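Local coordinates for protein orotidine 5'-phosphate decarboxylase (Lactobacillus acidophilus, PDB 3TFX) that probably catalyses the decarboxylation of orotidine 5'-monophosphate to UMP, the last step of de novo UMP synthesis, and works as a homodimer, at residues 66-69 and 70-73; 145-148 and 149-153. All coordinates share one frame; numbering follows the deposited sequence.

How the contacts relate
Both contacts are local, one where a helix starts and one within a helix, on the outer layer of the same eight-stranded alpha/beta barrel. Contact 1 joins the loop after strand 58-65 to the start of helix 69-80, and contact 2 spans two turns of helix 142-155. Their centres are about 19 Å apart and their nearest atoms about 9 Å apart, so they do not touch. Helix 95-108 packs against both, and both also meet the second subunit. Residues 66-71 of contact 1 belong to the predicted substrate site. Contact 2 holds none of these residues, though the side chain of Met152 is about 9 Å from that of His66, and that of Val146 about 9 Å from that of Thr125, another predicted substrate-binding residue.

Contact 1. Residues 66-69 and 70-73; sequences HDIP and NTVY
Asp67 and Thr71 face each other across the start of helix 69-80, where the loop after the third strand of this TIM barrel turns into its helix, with Ile68 as N-cap residue. The Asp67 side chain crosses that of Thr71 at a slant, OD2 being 3.7 Å from Thr71 CG2, while a water joins their polar atoms: it donates to Asp67 OD1 and is hydrogen-bonded to Thr71 OG1 at 2.6 Å. That hydroxyl stands beside its own backbone N (chi1 -56°) and also meets the flank of Ile68, whose CG1 is 3.5 Å from Thr71 OG1. One residue further on, Val72 CG2 lies 3.4 Å from Asp67 O. The first turn is closed by Val72 N, which donates almost straight (164°) to Ile68 O at 3.1 Å; the weak bond from Thr71 N reaches the same oxygen. Tyr73 N binds Pro69 O in the next step.

Further out, Asp67 OD2 forms a salt bridge with Lys64 of the second subunit, the predicted proton donor, so the loop reaches the neighbour's probable active site. With an alanine here, that lysine would probably lose this carboxylate mate, and the bridging water and Ile68 N their acceptor. The acid is braced from its own loop: Ile68 N donates to the anti lone pair of Asp67 OD1 at 2.7 Å.

Contact 2. Residues 145-148 and 149-153; sequences QVLS and LAKMA
Gln145 reaches forward one turn to Leu149 and can be followed from its root. Beyond CB, CG stands anti to the backbone N (chi1 169°), and the bend at chi2 (76°) then brings the outer half of the chain across the leucine at a slant. CG and CD each lie 3.9 Å from Leu149 CD2, and at the tip NE2 comes closer, 3.4 Å from the same methyl. The amide nitrogen is also hydrogen-bonded to Glu123, which ties this end of the side chain to the loop after strand 117-121.

The pair sits in helix 142-155 of the TIM barrel, and successive i to i+4 bonds hold the backbone. Leu149 N donates to Gln145 O, and Lys151 N meets Leu147 O at 2.8 Å and 172°. On another flank Leu147 and Lys151 run side by side in the same direction, with Leu147 CD1 3.9 Å from Lys151 CG and equally near its CD. The lysine CG also touches Leu147 O at 3.4 Å. Val146 and Ala150 pack on helix 168-175, whereas Leu149 and Met152, a selenomethionine, rest on Glu135 of the second subunit. Met152 N closes the following turn on Ser148 O at 3.1 Å.

Contact 1. Residues 66-69 and 70-73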
loop_
_atom_site.group_PDB
_atom_site.type_symbol
_atom_site.label_atom_id
_atom_site.label_comp_id
_atom_site.label_asym_id
_atom_site.label_seq_id
_atom_site.Cartn_x
_atom_site.Cartn_y
_atom_site.Cartn_z
ATOM N N HIS A 66 -2.075 2.859 -2.178
ATOM C CA HIS A 66 -2.311 4.285 -1.939
ATOM C C HIS A 66 -1.182 5.143 -2.563
ATOM O O HIS A 66 -0.128 5.401 -1.940
ATOM C CB HIS A 66 -2.456 4.536 -0.438
ATOM C CG HIS A 66 -2.916 5.914 -0.086
ATOM N ND1 HIS A 66 -2.968 6.363 1.214
ATOM C CD2 HIS A 66 -3.313 6.954 -0.857
ATOM C CE1 HIS A 66 -3.412 7.607 1.233
ATOM N NE2 HIS A 66 -3.627 7.989 -0.012
ATOM N N ASP A 67 -1.425 5.579 -3.796
ATOM C CA ASP A 67 -0.445 6.288 -4.609
ATOM C C ASP A 67 -1.243 7.092 -5.655
ATOM O O ASP A 67 -2.476 7.094 -5.615
ATOM C CB ASP A 67 0.519 5.275 -5.256
ATOM C CG ASP A 67 1.889 5.878 -5.585
ATOM O OD1 ASP A 67 1.938 7.022 -6.060
ATOM O OD2 ASP A 67 2.920 5.206 -5.386
ATOM N N ILE A 68 -0.557 7.776 -6.570
ATOM C CA ILE A 68 -1.225 8.595 -7.600
ATOM C C ILE A 68 -1.983 7.691 -8.597
ATOM O O ILE A 68 -1.612 6.539 -8.758
ATOM C CB ILE A 68 -0.230 9.578 -8.318
ATOM C CG1 ILE A 68 0.772 8.822 -9.202
ATOM C CG2 ILE A 68 0.519 10.433 -7.283
ATOM C CD1 ILE A 68 1.633 9.736 -10.075
ATOM N N PRO A 69 -3.063 8.202 -9.235
ATOM C CA PRO A 69 -3.895 7.346 -10.083
ATOM C C PRO A 69 -3.129 6.501 -11.113
ATOM O O PRO A 69 -3.409 5.303 -11.226
ATOM C CB PRO A 69 -4.835 8.343 -10.777
ATOM C CG PRO A 69 -5.004 9.431 -9.771
ATOM C CD PRO A 69 -3.648 9.548 -9.089
ATOM N N ASN A 70 -2.172 7.088 -11.838
ATOM C CA ASN A 70 -1.450 6.317 -12.869
ATOM C C ASN A 70 -0.651 5.136 -12.303
ATOM O O ASN A 70 -0.604 4.071 -12.902
ATOM C CB ASN A 70 -0.542 7.206 -13.736
ATOM C CG ASN A 70 0.200 6.404 -14.829
ATOM O OD1 ASN A 70 1.434 6.229 -14.770
ATOM N ND2 ASN A 70 -0.557 5.891 -15.819
ATOM N N THR A 71 -0.041 5.325 -11.137
ATOM C CA THR A 71 0.774 4.275 -10.524
ATOM C C THR A 71 -0.133 3.149 -10.007
ATOM O O THR A 71 0.188 1.964 -10.143
ATOM C CB THR A 71 1.674 4.847 -9.417
ATOM O OG1 THR A 71 2.485 5.894 -9.961
ATOM C CG2 THR A 71 2.592 3.790 -8.831
ATOM N N VAL A 72 -1.278 3.525 -9.450
ATOM C CA VAL A 72 -2.235 2.543 -8.932
ATOM C C VAL A 72 -2.865 1.776 -10.086
ATOM O O VAL A 72 -3.092 0.566 -9.986
ATOM C CB VAL A 72 -3.299 3.199 -8.011
ATOM C CG1 VAL A 72 -4.306 2.156 -7.485
ATOM C CG2 VAL A 72 -2.596 3.901 -6.841
ATOM N N TYR A 73 -3.099 2.454 -11.200
ATOM C CA TYR A 73 -3.562 1.764 -12.406
ATOM C C TYR A 73 -2.634 0.590 -12.704
ATOM O O TYR A 73 -3.081 -0.538 -12.886
ATOM C CB TYR A 73 -3.607 2.721 -13.601
ATOM C CG TYR A 73 -3.972 2.059 -14.909
ATOM C CD1 TYR A 73 -5.294 2.026 -15.356
ATOM C CD2 TYR A 73 -2.988 1.480 -15.709
ATOM C CE1 TYR A 73 -5.628 1.403 -16.575
ATOM C CE2 TYR A 73 -3.305 0.866 -16.917
ATOM C CZ TYR A 73 -4.624 0.831 -17.347
ATOM O OH TYR A 73 -4.914 0.230 -18.551
HETATM O O HOH W 1 3.950 7.028 -8.079
#

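Contact 2. Residues 145-148 and 149-153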
loop_
_atom_site.group_PDB
_atom_site.type_symbol
_atom_site.label_atom_id
_atom_site.label_comp_id
_atom_site.label_asym_id
_atom_site.label_seq_id
_atom_site.Cartn_x
_atom_site.Cartn_y
_atom_site.Cartn_z
ATOM N N GLN A 145 -17.178 10.470 8.352
ATOM C CA GLN A 145 -16.014 10.333 7.472
ATOM C C GLN A 145 -16.025 8.974 6.769
ATOM O O GLN A 145 -15.770 8.877 5.567
ATOM C CB GLN A 145 -14.709 10.540 8.261
ATOM C CG GLN A 145 -13.421 10.160 7.510
ATOM C CD GLN A 145 -13.004 11.182 6.446
ATOM O OE1 GLN A 145 -13.707 12.175 6.180
ATOM N NE2 GLN A 145 -11.848 10.943 5.836
ATOM N N VAL A 146 -16.355 7.938 7.531
ATOM C CA VAL A 146 -16.460 6.583 7.016
ATOM C C VAL A 146 -17.518 6.475 5.919
ATOM O O VAL A 146 -17.240 5.932 4.843
ATOM C CB VAL A 146 -16.694 5.550 8.144
ATOM C CG1 VAL A 146 -17.143 4.195 7.572
ATOM C CG2 VAL A 146 -15.415 5.378 8.953
ATOM N N LEU A 147 -18.716 6.997 6.182
ATOM C CA LEU A 147 -19.803 6.965 5.203
ATOM C C LEU A 147 -19.441 7.762 3.931
ATOM O O LEU A 147 -19.673 7.305 2.809
ATOM C CB LEU A 147 -21.104 7.466 5.837
ATOM C CG LEU A 147 -22.299 7.749 4.908
ATOM C CD1 LEU A 147 -22.736 6.472 4.238
ATOM C CD2 LEU A 147 -23.485 8.425 5.655
ATOM N N SER A 148 -18.839 8.928 4.115
ATOM C CA SER A 148 -18.397 9.781 2.999
ATOM C C SER A 148 -17.360 9.085 2.088
ATOM O O SER A 148 -17.473 9.117 0.861
ATOM C CB SER A 148 -17.826 11.088 3.557
ATOM O OG SER A 148 -17.341 11.918 2.529
ATOM N N LEU A 149 -16.360 8.461 2.700
ATOM C CA LEU A 149 -15.363 7.675 1.962
ATOM C C LEU A 149 -16.013 6.483 1.245
ATOM O O LEU A 149 -15.715 6.213 0.092
ATOM C CB LEU A 149 -14.282 7.178 2.923
ATOM C CG LEU A 149 -12.936 7.910 3.055
ATOM C CD1 LEU A 149 -12.861 9.295 2.433
ATOM C CD2 LEU A 149 -12.447 7.904 4.474
ATOM N N ALA A 150 -16.922 5.793 1.932
ATOM C CA ALA A 150 -17.605 4.648 1.344
ATOM C C ALA A 150 -18.470 5.043 0.131
ATOM O O ALA A 150 -18.368 4.422 -0.928
ATOM C CB ALA A 150 -18.421 3.909 2.391
ATOM N N LYS A 151 -19.299 6.079 0.285
ATOM C CA LYS A 151 -20.151 6.566 -0.807
ATOM C C LYS A 151 -19.319 6.949 -2.032
ATOM O O LYS A 151 -19.626 6.540 -3.159
ATOM C CB LYS A 151 -20.997 7.758 -0.360
ATOM C CG LYS A 151 -22.202 7.403 0.497
ATOM C CD LYS A 151 -22.977 8.631 0.954
ATOM C CE LYS A 151 -23.689 9.334 -0.205
ATOM N NZ LYS A 151 -24.791 8.509 -0.808
HETATM N N MSE A 152 -18.251 7.708 -1.791
HETATM C CA MSE A 152 -17.339 8.115 -2.849
HETATM C C MSE A 152 -16.713 6.926 -3.562
HETATM O O MSE A 152 -16.591 6.942 -4.790
HETATM C CB MSE A 152 -16.244 9.044 -2.315
HETATM C CG MSE A 152 -15.366 9.646 -3.423
HETATM SE SE MSE A 152 -13.719 10.441 -2.734
HETATM C CE MSE A 152 -12.863 8.823 -2.057
ATOM N N ALA A 153 -16.318 5.908 -2.800
ATOM C CA ALA A 153 -15.767 4.683 -3.379
ATOM C C ALA A 153 -16.769 4.013 -4.312
ATOM O O ALA A 153 -16.416 3.638 -5.437
ATOM C CB ALA A 153 -15.333 3.706 -2.273
#